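Local atomic coordinates of MarR-family transcriptional regulator (Bordetella bronchiseptica, PDB entry 6PCO), a protein that probably acts as a DNA-binding transcription factor of the MarR family that regulates biofilm formation and whose DNA binding is controlled by 6-hydroxynicotinic acid. Residues R65-F70 / I159-T163; D76-T80 / R118-R122; L87-R91 / R146-E150; L90-C96 / V137-L141. One frame throughout, in Å; residues are numbered along the deposited sequence.

Contact 1: R65-F70 / I159-T163; sequences RHVAIF and ITQST. With BU1 (1,4-butanediol), chain E.
His66 and Ile159 form the tight part of this contact between helix 55-73 and helix 143-164, whose short segments cross at 141° with axes 9.4 Å apart. The Ile159 side chain crosses His66 at about a right angle, its CG2 3.6 Å from His66 CE1, while its CD1 reaches to 3.5 Å from Phe70 CD2. Ile69 slides past Ile159 in the opposite direction and lays its CG2 near Ser162 CB. A chi1 of 167° carries the His66 ring away from its own backbone N and sets ND1 before Thr163: ND1 donates almost straight (173°) and in the ring plane to Thr163 OG1 at 3.0 Å. That hydroxyl donates in turn to Ile159 O, one turn back in its own helix, approaching from above the carbonyl plane. The other ring nitrogen, His66 NE2, lies 2.9 Å from O6 of the butanediol in a hydrogen bond. The diol is also bonded to Gly56 and Arg60 of the second subunit, which places this pocket at the dimer interface.

On the looser side Arg65 and Ser162 are only partly buried, and bonds to backbone carbonyls bridge this margin more than close apolar packing does. The extended Arg65 chain brings NH1 to Thr163 O at 2.8 Å and NH2 to Ser162 O at 2.9 Å, both carbonyls being in the last turn of helix 143-164. Ile69 CD1 lies over the centre of one guanidinium face.

The positive guanidinium probably offsets the partial negative charge of that helix end, while His66, gripped at both nitrogens, links the helix packing to the bound butanediol.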
loop_
_atom_site.group_PDB
_atom_site.type_symbol
_atom_site.label_atom_id
_atom_site.label_comp_id
_atom_site.label_asym_id
_atom_site.label_seq_id
_atom_site.Cartn_x
_atom_site.Cartn_y
_atom_site.Cartn_z
ATOM N N ARG A 65 2.333 1.489 8.689
ATOM C CA ARG A 65 2.481 0.970 10.053
ATOM C C ARG A 65 2.528 -0.569 10.033
ATOM O O ARG A 65 3.390 -1.198 10.662
ATOM C CB ARG A 65 1.348 1.466 10.952
ATOM C CG ARG A 65 1.496 0.991 12.391
ATOM C CD ARG A 65 0.498 1.602 13.348
ATOM N NE ARG A 65 0.366 0.746 14.517
ATOM C CZ ARG A 65 -0.393 -0.344 14.568
ATOM N NH1 ARG A 65 -0.947 -0.828 13.465
ATOM N NH2 ARG A 65 -0.604 -0.933 15.731
ATOM N N HIS A 66 1.604 -1.171 9.294
ATOM C CA HIS A 66 1.537 -2.608 9.181
ATOM C C HIS A 66 2.848 -3.167 8.608
ATOM O O HIS A 66 3.376 -4.167 9.117
ATOM C CB HIS A 66 0.315 -3.040 8.363
ATOM C CG HIS A 66 0.383 -4.462 7.960
ATOM N ND1 HIS A 66 0.183 -5.480 8.865
ATOM C CD2 HIS A 66 0.664 -5.042 6.773
ATOM C CE1 HIS A 66 0.316 -6.643 8.248
ATOM N NE2 HIS A 66 0.609 -6.406 6.955
ATOM N N VAL A 67 3.385 -2.532 7.562
ATOM C CA VAL A 67 4.581 -3.072 6.887
ATOM C C VAL A 67 5.796 -2.953 7.821
ATOM O O VAL A 67 6.601 -3.880 7.899
ATOM C CB VAL A 67 4.829 -2.418 5.512
ATOM C CG1 VAL A 67 6.224 -2.713 4.989
ATOM C CG2 VAL A 67 3.791 -2.865 4.491
ATOM N N ALA A 68 5.922 -1.828 8.530
ATOM C CA ALA A 68 6.948 -1.689 9.567
ATOM C C ALA A 68 6.799 -2.812 10.604
ATOM O O ALA A 68 7.773 -3.469 10.947
ATOM C CB ALA A 68 6.871 -0.325 10.215
ATOM N N ILE A 69 5.573 -3.030 11.098
ATOM C CA ILE A 69 5.355 -4.071 12.059
ATOM C C ILE A 69 5.808 -5.397 11.440
ATOM O O ILE A 69 6.494 -6.184 12.088
ATOM C CB ILE A 69 3.889 -4.117 12.518
ATOM C CG1 ILE A 69 3.583 -2.991 13.498
ATOM C CG2 ILE A 69 3.535 -5.476 13.111
ATOM C CD1 ILE A 69 2.108 -2.677 13.615
ATOM N N PHE A 70 5.387 -5.653 10.198
ATOM C CA PHE A 70 5.712 -6.919 9.514
ATOM C C PHE A 70 7.232 -7.131 9.540
ATOM O O PHE A 70 7.684 -8.208 9.881
ATOM C CB PHE A 70 5.170 -6.935 8.075
ATOM C CG PHE A 70 5.480 -8.205 7.322
ATOM C CD1 PHE A 70 6.707 -8.380 6.695
ATOM C CD2 PHE A 70 4.573 -9.250 7.288
ATOM C CE1 PHE A 70 7.011 -9.562 6.036
ATOM C CE2 PHE A 70 4.888 -10.441 6.649
ATOM C CZ PHE A 70 6.104 -10.595 6.022
ATOM N N ILE A 159 2.057 -10.490 14.067
ATOM C CA ILE A 159 1.955 -9.283 13.247
ATOM C C ILE A 159 0.501 -8.782 13.222
ATOM O O ILE A 159 0.243 -7.592 13.473
ATOM C CB ILE A 159 2.515 -9.507 11.833
ATOM C CG1 ILE A 159 4.037 -9.657 11.873
ATOM C CG2 ILE A 159 2.090 -8.381 10.895
ATOM C CD1 ILE A 159 4.628 -10.333 10.667
ATOM N N THR A 160 -0.440 -9.673 12.899
ATOM C CA THR A 160 -1.869 -9.313 12.887
ATOM C C THR A 160 -2.257 -8.668 14.224
ATOM O O THR A 160 -2.872 -7.597 14.223
ATOM C CB THR A 160 -2.764 -10.521 12.610
ATOM O OG1 THR A 160 -2.539 -10.940 11.268
ATOM C CG2 THR A 160 -4.234 -10.228 12.790
ATOM N N GLN A 161 -1.886 -9.318 15.339
ATOM C CA GLN A 161 -2.190 -8.818 16.684
ATOM C C GLN A 161 -1.623 -7.407 16.872
ATOM O O GLN A 161 -2.354 -6.496 17.271
ATOM C CB GLN A 161 -1.651 -9.747 17.772
ATOM C CG GLN A 161 -2.391 -11.074 17.886
ATOM C CD GLN A 161 -3.889 -10.898 17.944
ATOM O OE1 GLN A 161 -4.429 -10.201 18.807
ATOM N NE2 GLN A 161 -4.579 -11.508 16.992
ATOM N N SER A 162 -0.338 -7.221 16.558
ATOM C CA SER A 162 0.322 -5.906 16.674
ATOM C C SER A 162 -0.417 -4.864 15.832
ATOM O O SER A 162 -0.663 -3.764 16.307
ATOM C CB SER A 162 1.760 -5.963 16.280
ATOM O OG SER A 162 2.492 -6.761 17.192
ATOM N N THR A 163 -0.772 -5.237 14.597
ATOM C CA THR A 163 -1.398 -4.329 13.672
ATOM C C THR A 163 -2.728 -3.826 14.238
ATOM O O THR A 163 -3.024 -2.631 14.111
ATOM C CB THR A 163 -1.594 -4.976 12.296
ATOM O OG1 THR A 163 -0.308 -5.319 11.776
ATOM C CG2 THR A 163 -2.301 -4.053 11.328
HETATM C C1 BU1 E . -1.320 -9.720 8.946
HETATM C C2 BU1 E . -1.295 -9.786 7.408
HETATM C C3 BU1 E . 0.098 -9.988 6.807
HETATM C C4 BU1 E . 0.043 -9.706 5.295
HETATM O O5 BU1 E . -2.349 -8.826 9.464
HETATM O O6 BU1 E . 0.619 -8.436 4.906
#

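Contact 2: D76-T80 / R118-R122; sequences DSKLT and RLKAR
Asp76 and Arg122 meet in a salt bridge that joins the loop before helix 81-93 to the end of helix 109-121. The side chains come from opposite directions, with carboxylate and guanidinium planes 56° apart. Arg122 NH2 donates to the syn lone pair of Asp76 OD2 at 2.7 Å, close to the guanidinium plane; a weak bond from Arg122 NH1 reaches the same oxygen at 3.2 Å. The bend of the Arg122 chain at chi3 (59°) helps swing its tip to the carboxylate.

The second oxygen is used within the loop. Asp76 OD1 accepts from Lys78 N at 2.8 Å, making an Asx turn inside a type I beta turn from Asp76 to Leu79, so one carboxylate both shapes the loop and engages the helix. These elements belong to the winged-helix domain of the MarR family, in which the helix equivalent to 109-121 is the DNA-recognition helix; the same role is probable here. Thr80 is the N-cap of helix 81-93, its OG1 bonded to Gln83 N.

Van der Waals contacts complete the interface. The Lys78 chain crosses Arg122 obliquely, its CB 3.3 Å from Arg122 NH1 and its CD over one guanidinium face, toward the rim. Deeper in, Leu79 CD1 and Leu119 CD2 are only loosely apposed, at 4.4 Å, and both leucines also lean on Leu87 of helix 81-93. At the outer margin Thr80 CG2 lies at the guanidinium edge of Arg118, 4.1 Å from its NH1.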
loop_
_atom_site.group_PDB
_atom_site.type_symbol
_atom_site.label_atom_id
_atom_site.label_comp_id
_atom_site.label_asym_id
_atom_site.label_seq_id
_atom_site.Cartn_x
_atom_site.Cartn_y
_atom_site.Cartn_z
ATOM N N ASP A 76 12.800 -14.176 9.189
ATOM C CA ASP A 76 13.445 -14.142 7.880
ATOM C C ASP A 76 13.345 -12.725 7.303
ATOM O O ASP A 76 12.287 -12.307 6.822
ATOM C CB ASP A 76 12.825 -15.142 6.903
ATOM C CG ASP A 76 13.512 -15.146 5.548
ATOM O OD1 ASP A 76 14.195 -14.155 5.222
ATOM O OD2 ASP A 76 13.376 -16.142 4.830
ATOM N N SER A 77 14.474 -12.013 7.326
ATOM C CA SER A 77 14.523 -10.596 6.992
ATOM C C SER A 77 14.529 -10.381 5.467
ATOM O O SER A 77 14.277 -9.268 5.015
ATOM C CB SER A 77 15.702 -9.945 7.676
ATOM O OG SER A 77 15.683 -10.222 9.074
ATOM N N LYS A 78 14.799 -11.442 4.686
ATOM C CA LYS A 78 14.807 -11.383 3.209
ATOM C C LYS A 78 13.371 -11.311 2.670
ATOM O O LYS A 78 13.138 -10.781 1.570
ATOM C CB LYS A 78 15.512 -12.602 2.607
ATOM C CG LYS A 78 17.032 -12.547 2.598
ATOM C CD LYS A 78 17.672 -13.884 2.278
ATOM C CE LYS A 78 19.030 -13.777 1.611
ATOM N NZ LYS A 78 19.613 -15.112 1.319
ATOM N N LEU A 79 12.427 -11.827 3.471
ATOM C CA LEU A 79 11.045 -12.049 3.079
ATOM C C LEU A 79 10.233 -10.757 3.220
ATOM O O LEU A 79 10.199 -10.185 4.278
ATOM C CB LEU A 79 10.480 -13.144 3.985
ATOM C CG LEU A 79 9.227 -13.853 3.475
ATOM C CD1 LEU A 79 9.541 -14.723 2.259
ATOM C CD2 LEU A 79 8.597 -14.688 4.586
ATOM N N THR A 80 9.567 -10.326 2.143
ATOM C CA THR A 80 8.667 -9.149 2.169
ATOM C C THR A 80 7.222 -9.589 2.432
ATOM O O THR A 80 6.877 -10.743 2.240
ATOM C CB THR A 80 8.757 -8.356 0.863
ATOM O OG1 THR A 80 8.174 -9.089 -0.217
ATOM C CG2 THR A 80 10.188 -8.012 0.509
ATOM N N ARG A 118 12.018 -13.323 -7.357
ATOM C CA ARG A 118 12.782 -13.393 -6.091
ATOM C C ARG A 118 12.622 -14.783 -5.439
ATOM O O ARG A 118 13.616 -15.406 -5.089
ATOM C CB ARG A 118 12.376 -12.250 -5.152
ATOM C CG ARG A 118 12.851 -10.873 -5.597
ATOM C CD ARG A 118 12.462 -9.773 -4.626
ATOM N NE ARG A 118 12.870 -8.428 -5.022
ATOM C CZ ARG A 118 12.786 -7.358 -4.234
ATOM N NH1 ARG A 118 12.233 -7.455 -3.038
ATOM N NH2 ARG A 118 13.278 -6.198 -4.630
ATOM N N LEU A 119 11.387 -15.283 -5.306
ATOM C CA LEU A 119 11.149 -16.598 -4.670
ATOM C C LEU A 119 11.748 -17.733 -5.526
ATOM O O LEU A 119 12.302 -18.681 -4.968
ATOM C CB LEU A 119 9.646 -16.791 -4.405
ATOM C CG LEU A 119 9.005 -15.796 -3.425
ATOM C CD1 LEU A 119 7.502 -16.003 -3.341
ATOM C CD2 LEU A 119 9.602 -15.870 -2.024
ATOM N N LYS A 120 11.678 -17.636 -6.861
ATOM C CA LYS A 120 12.376 -18.604 -7.748
ATOM C C LYS A 120 13.866 -18.701 -7.354
ATOM O O LYS A 120 14.425 -19.783 -7.256
ATOM C CB LYS A 120 12.208 -18.255 -9.233
ATOM N N ALA A 121 14.497 -17.559 -7.080
ATOM C CA ALA A 121 15.940 -17.509 -6.780
ATOM C C ALA A 121 16.255 -18.284 -5.487
ATOM O O ALA A 121 17.170 -19.078 -5.444
ATOM C CB ALA A 121 16.408 -16.069 -6.714
ATOM N N ARG A 122 15.464 -18.080 -4.437
ATOM C CA ARG A 122 15.693 -18.757 -3.173
ATOM C C ARG A 122 15.139 -20.192 -3.214
ATOM O O ARG A 122 15.084 -20.842 -2.178
ATOM C CB ARG A 122 15.063 -17.953 -2.033
ATOM C CG ARG A 122 15.639 -16.554 -1.846
ATOM C CD ARG A 122 15.009 -15.774 -0.691
ATOM N NE ARG A 122 15.179 -16.481 0.573
ATOM C CZ ARG A 122 14.469 -16.283 1.673
ATOM N NH1 ARG A 122 13.673 -15.230 1.787
ATOM N NH2 ARG A 122 14.564 -17.149 2.661
#

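Contact 3: L87-R91 / R146-E150; sequences LCALR and RALVE
Val149 presses its CG2 methyl against Leu87, 3.6 Å from Leu87 CB, while its CG1 faces the Arg91 stem at 4.0 Å from Arg91 CG. The two methyls thus spread over successive turns of helix 81-93. Cys88 SG is a more distant neighbour of Val149 CG1, and Leu148 touches Leu87 loosely through CD2. The short helix segments cross at -111°, with axes 9.9 Å apart.

Helix 143-164 is the long helix that, in the MarR fold, runs from the winged-helix domain toward the dimerisation region. Here its first turns lie across helix 81-93 of the DNA-binding half. Phe51 of the second subunit packs on Cys88 and Ala89.

Polar groups take over toward the solvent. A bend at chi2 (61°) directs the Arg91 chain to Glu150, where Arg91 NE donates to OE2 at 3.0 Å and NH2 makes a weak second bond to the same oxygen at 3.2 Å. The carboxylate stands steeply to the guanidinium, and NE meets OE2 on its anti side, 34° out of the carboxylate plane. Arg146 lays its aliphatic stem over the Arg91 guanidinium, with CG above one face toward the rim and CD 3.3 Å from Arg91 NH1. Arg91 NH1 lies at the edge of the Arg146 guanidinium, a meeting of two donors whose like charges the nearby Glu150 may partly offset.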
loop_
_atom_site.group_PDB
_atom_site.type_symbol
_atom_site.label_atom_id
_atom_site.label_comp_id
_atom_site.label_asym_id
_atom_site.label_seq_id
_atom_site.Cartn_x
_atom_site.Cartn_y
_atom_site.Cartn_z
ATOM N N LEU A 87 3.236 -16.574 -1.075
ATOM C CA LEU A 87 3.543 -17.925 -0.607
ATOM C C LEU A 87 2.295 -18.552 0.022
ATOM O O LEU A 87 1.996 -19.695 -0.275
ATOM C CB LEU A 87 4.723 -17.888 0.371
ATOM C CG LEU A 87 6.097 -17.680 -0.266
ATOM C CD1 LEU A 87 7.094 -17.234 0.774
ATOM C CD2 LEU A 87 6.601 -18.940 -0.957
ATOM N N CYS A 88 1.578 -17.787 0.858
ATOM C CA CYS A 88 0.313 -18.227 1.474
ATOM C C CYS A 88 -0.711 -18.564 0.388
ATOM O O CYS A 88 -1.422 -19.557 0.490
ATOM C CB CYS A 88 -0.252 -17.194 2.438
ATOM S SG CYS A 88 0.713 -17.093 3.966
ATOM N N ALA A 89 -0.751 -17.777 -0.686
ATOM C CA ALA A 89 -1.711 -18.077 -1.748
ATOM C C ALA A 89 -1.377 -19.437 -2.394
ATOM O O ALA A 89 -2.289 -20.155 -2.756
ATOM C CB ALA A 89 -1.776 -16.955 -2.762
ATOM N N LEU A 90 -0.089 -19.782 -2.542
ATOM C CA LEU A 90 0.281 -21.034 -3.198
ATOM C C LEU A 90 -0.023 -22.219 -2.276
ATOM O O LEU A 90 -0.460 -23.267 -2.733
ATOM C CB LEU A 90 1.759 -20.995 -3.592
ATOM C CG LEU A 90 2.099 -19.980 -4.678
ATOM C CD1 LEU A 90 3.579 -20.021 -4.982
ATOM C CD2 LEU A 90 1.310 -20.228 -5.952
ATOM N N ARG A 91 0.208 -22.018 -0.978
ATOM C CA ARG A 91 -0.169 -22.954 0.067
ATOM C C ARG A 91 -1.675 -23.264 -0.016
ATOM O O ARG A 91 -2.047 -24.401 0.010
ATOM C CB ARG A 91 0.228 -22.368 1.429
ATOM C CG ARG A 91 -0.158 -23.205 2.643
ATOM C CD ARG A 91 0.525 -24.549 2.587
ATOM N NE ARG A 91 0.432 -25.304 3.826
ATOM C CZ ARG A 91 0.568 -26.626 3.910
ATOM N NH1 ARG A 91 0.514 -27.373 2.819
ATOM N NH2 ARG A 91 0.772 -27.191 5.087
ATOM N N ARG A 146 6.915 -24.567 1.426
ATOM C CA ARG A 146 5.853 -24.982 2.331
ATOM C C ARG A 146 6.354 -24.910 3.777
ATOM O O ARG A 146 5.653 -24.442 4.659
ATOM C CB ARG A 146 5.382 -26.379 1.935
ATOM C CG ARG A 146 4.117 -26.868 2.619
ATOM C CD ARG A 146 3.654 -28.176 1.975
ATOM N NE ARG A 146 3.112 -27.991 0.623
ATOM C CZ ARG A 146 3.761 -28.234 -0.524
ATOM N NH1 ARG A 146 4.913 -28.895 -0.520
ATOM N NH2 ARG A 146 3.245 -27.805 -1.670
ATOM N N ALA A 147 7.599 -25.320 4.015
ATOM C CA ALA A 147 8.133 -25.290 5.388
ATOM C C ALA A 147 8.147 -23.842 5.910
ATOM O O ALA A 147 7.626 -23.550 6.986
ATOM C CB ALA A 147 9.493 -25.927 5.422
ATOM N N LEU A 148 8.685 -22.932 5.094
ATOM C CA LEU A 148 8.852 -21.541 5.453
ATOM C C LEU A 148 7.491 -20.885 5.752
ATOM O O LEU A 148 7.363 -20.177 6.740
ATOM C CB LEU A 148 9.610 -20.842 4.320
ATOM C CG LEU A 148 9.803 -19.331 4.475
ATOM C CD1 LEU A 148 10.645 -18.976 5.692
ATOM C CD2 LEU A 148 10.413 -18.744 3.214
ATOM N N VAL A 149 6.478 -21.124 4.913
ATOM C CA VAL A 149 5.107 -20.660 5.178
ATOM C C VAL A 149 4.670 -21.104 6.583
ATOM O O VAL A 149 4.160 -20.305 7.336
ATOM C CB VAL A 149 4.124 -21.198 4.121
ATOM C CG1 VAL A 149 2.666 -21.045 4.541
ATOM C CG2 VAL A 149 4.351 -20.554 2.775
ATOM N N GLU A 150 4.840 -22.399 6.885
ATOM C CA GLU A 150 4.452 -22.994 8.161
ATOM C C GLU A 150 5.268 -22.368 9.309
ATOM O O GLU A 150 4.685 -21.984 10.314
ATOM C CB GLU A 150 4.577 -24.520 8.096
ATOM C CG GLU A 150 3.497 -25.197 7.238
ATOM C CD GLU A 150 2.046 -24.768 7.472
ATOM O OE1 GLU A 150 1.572 -24.840 8.634
ATOM O OE2 GLU A 150 1.377 -24.358 6.490
#

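Contact 4: L90-C96 / V137-L141; sequences LRDQGAC and VLVTL
Leu90 and Val139 cross at about a right angle, with Leu90 CD2 3.6 Å from Val139 CG2, so that the last full turn of helix 81-93 rests on strand 137-141. Leu141 meets the same leucine obliquely: its CG lies 3.7 Å from Leu90 CB, and its CD1 reaches past it to the helix backbone, 3.7 Å from Arg91 N. Val139 carries CG2 between its backbone N and carbonyl carbon (chi1 -58° for CG1), and this methyl turns to both Leu90 and Cys96.

Beyond the helix, Gly94 takes a positive phi and lets the chain turn to run alongside the strand. Cys96 and Val139 then form an antiparallel hydrogen-bonded pair: Cys96 N donates to Val139 O at 3.1 Å and Val139 N to Cys96 O at 2.8 Å, both bonds nearly straight. Across from the Leu90 packing, Leu138 places CD1 near the methyl of Ala95 and CD2 3.4 Å from Cys96 C.

Strand 137-141 is bonded on one edge to strand 125-129, through Leu138 with Ser128 and Thr140 with Ala126, so that Cys96 adds a single bridge at the other edge, consistent with the short extra strand of the winged-helix fold.

Two backbone bonds thus fix the register at one point, and the leucine and valine packing, which has no directional bonds, seats the helix against the wing sheet.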
loop_
_atom_site.group_PDB
_atom_site.type_symbol
_atom_site.label_atom_id
_atom_site.label_comp_id
_atom_site.label_asym_id
_atom_site.label_seq_id
_atom_site.Cartn_x
_atom_site.Cartn_y
_atom_site.Cartn_z
ATOM N N LEU A 90 -0.089 -19.782 -2.542
ATOM C CA LEU A 90 0.281 -21.034 -3.198
ATOM C C LEU A 90 -0.023 -22.219 -2.276
ATOM O O LEU A 90 -0.460 -23.267 -2.733
ATOM C CB LEU A 90 1.759 -20.995 -3.592
ATOM C CG LEU A 90 2.099 -19.980 -4.678
ATOM C CD1 LEU A 90 3.579 -20.021 -4.982
ATOM C CD2 LEU A 90 1.310 -20.228 -5.952
ATOM N N ARG A 91 0.208 -22.018 -0.978
ATOM C CA ARG A 91 -0.169 -22.954 0.067
ATOM C C ARG A 91 -1.675 -23.264 -0.016
ATOM O O ARG A 91 -2.047 -24.401 0.010
ATOM C CB ARG A 91 0.228 -22.368 1.429
ATOM C CG ARG A 91 -0.158 -23.205 2.643
ATOM C CD ARG A 91 0.525 -24.549 2.587
ATOM N NE ARG A 91 0.432 -25.304 3.826
ATOM C CZ ARG A 91 0.568 -26.626 3.910
ATOM N NH1 ARG A 91 0.514 -27.373 2.819
ATOM N NH2 ARG A 91 0.772 -27.191 5.087
ATOM N N ASP A 92 -2.528 -22.234 -0.109
ATOM C CA ASP A 92 -4.001 -22.383 -0.086
ATOM C C ASP A 92 -4.552 -22.889 -1.435
ATOM O O ASP A 92 -5.557 -23.573 -1.428
ATOM C CB ASP A 92 -4.692 -21.076 0.331
ATOM C CG ASP A 92 -4.426 -20.616 1.766
ATOM O OD1 ASP A 92 -3.806 -21.379 2.539
ATOM O OD2 ASP A 92 -4.832 -19.481 2.105
ATOM N N GLN A 93 -3.891 -22.596 -2.564
ATOM C CA GLN A 93 -4.439 -22.808 -3.947
ATOM C C GLN A 93 -3.761 -23.941 -4.739
ATOM O O GLN A 93 -4.283 -24.360 -5.764
ATOM C CB GLN A 93 -4.230 -21.573 -4.832
ATOM C CG GLN A 93 -5.013 -20.347 -4.402
ATOM C CD GLN A 93 -6.473 -20.686 -4.327
ATOM O OE1 GLN A 93 -7.097 -20.568 -3.277
ATOM N NE2 GLN A 93 -7.002 -21.194 -5.428
ATOM N N GLY A 94 -2.562 -24.358 -4.349
ATOM C CA GLY A 94 -1.779 -25.247 -5.174
ATOM C C GLY A 94 -1.304 -24.543 -6.428
ATOM O O GLY A 94 -1.040 -23.342 -6.419
ATOM N N ALA A 95 -1.188 -25.298 -7.523
ATOM C CA ALA A 95 -0.638 -24.746 -8.759
ATOM C C ALA A 95 -1.471 -23.529 -9.189
ATOM O O ALA A 95 -2.705 -23.574 -9.175
ATOM C CB ALA A 95 -0.576 -25.802 -9.834
ATOM N N CYS A 96 -0.761 -22.445 -9.523
ATOM C CA CYS A 96 -1.329 -21.160 -9.922
ATOM C C CYS A 96 -0.554 -20.572 -11.101
ATOM O O CYS A 96 0.664 -20.703 -11.169
ATOM C CB CYS A 96 -1.254 -20.152 -8.789
ATOM S SG CYS A 96 -2.313 -20.568 -7.385
ATOM N N VAL A 137 2.417 -20.987 -18.122
ATOM C CA VAL A 137 3.379 -21.339 -17.056
ATOM C C VAL A 137 2.669 -21.411 -15.698
ATOM O O VAL A 137 1.704 -20.707 -15.461
ATOM C CB VAL A 137 4.549 -20.336 -17.032
ATOM C CG1 VAL A 137 4.147 -18.989 -16.443
ATOM C CG2 VAL A 137 5.752 -20.909 -16.307
ATOM N N LEU A 138 3.160 -22.281 -14.814
ATOM C CA LEU A 138 2.586 -22.462 -13.471
ATOM C C LEU A 138 3.676 -22.344 -12.395
ATOM O O LEU A 138 4.829 -22.769 -12.588
ATOM C CB LEU A 138 1.892 -23.825 -13.381
ATOM C CG LEU A 138 0.549 -23.944 -14.105
ATOM C CD1 LEU A 138 -0.075 -25.313 -13.870
ATOM C CD2 LEU A 138 -0.415 -22.861 -13.663
ATOM N N VAL A 139 3.290 -21.751 -11.259
ATOM C CA VAL A 139 4.137 -21.684 -10.078
ATOM C C VAL A 139 3.502 -22.578 -9.021
ATOM O O VAL A 139 2.283 -22.715 -8.950
ATOM C CB VAL A 139 4.346 -20.252 -9.552
ATOM C CG1 VAL A 139 4.947 -19.349 -10.609
ATOM C CG2 VAL A 139 3.071 -19.629 -9.023
ATOM N N THR A 140 4.370 -23.203 -8.230
ATOM C CA THR A 140 3.993 -24.205 -7.280
ATOM C C THR A 140 4.995 -24.135 -6.130
ATOM O O THR A 140 6.168 -23.903 -6.374
ATOM C CB THR A 140 3.949 -25.562 -7.982
ATOM O OG1 THR A 140 3.455 -26.517 -7.047
ATOM C CG2 THR A 140 5.302 -26.004 -8.481
ATOM N N LEU A 141 4.529 -24.284 -4.886
ATOM C CA LEU A 141 5.462 -24.311 -3.761
ATOM C C LEU A 141 6.418 -25.490 -3.935
ATOM O O LEU A 141 6.000 -26.581 -4.352
ATOM C CB LEU A 141 4.715 -24.474 -2.440
ATOM C CG LEU A 141 4.119 -23.215 -1.829
ATOM C CD1 LEU A 141 3.504 -23.544 -0.466
ATOM C CD2 LEU A 141 5.152 -22.113 -1.702
#

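Overall arrangement
Contacts 2, 3 and 4 lie together in the winged-helix half; contact 1, holding the butanediol, lies farther off toward the dimer interface and reaches them through Phe70 on Leu79 and Thr80. Contacts 1 and 3 use helix 143-164; contacts 3 and 4 share Leu90 and Arg91. Every contact is part buried: His66, Ile159, Val139 and Val149 lie inside, as does a cluster in which Leu87 of contact 3 meets Leu79 and Leu119 of contact 2 and Leu141 of contact 4, while the ends of Arg91, Arg122 and Lys78 reach the surface. Contacts 2 and 3 add salt bridges; contact 4 relies on backbone pairing and apolar packing, contact 1 on histidine and arginine hydrogen bonds with isoleucine and phenylalanine packing.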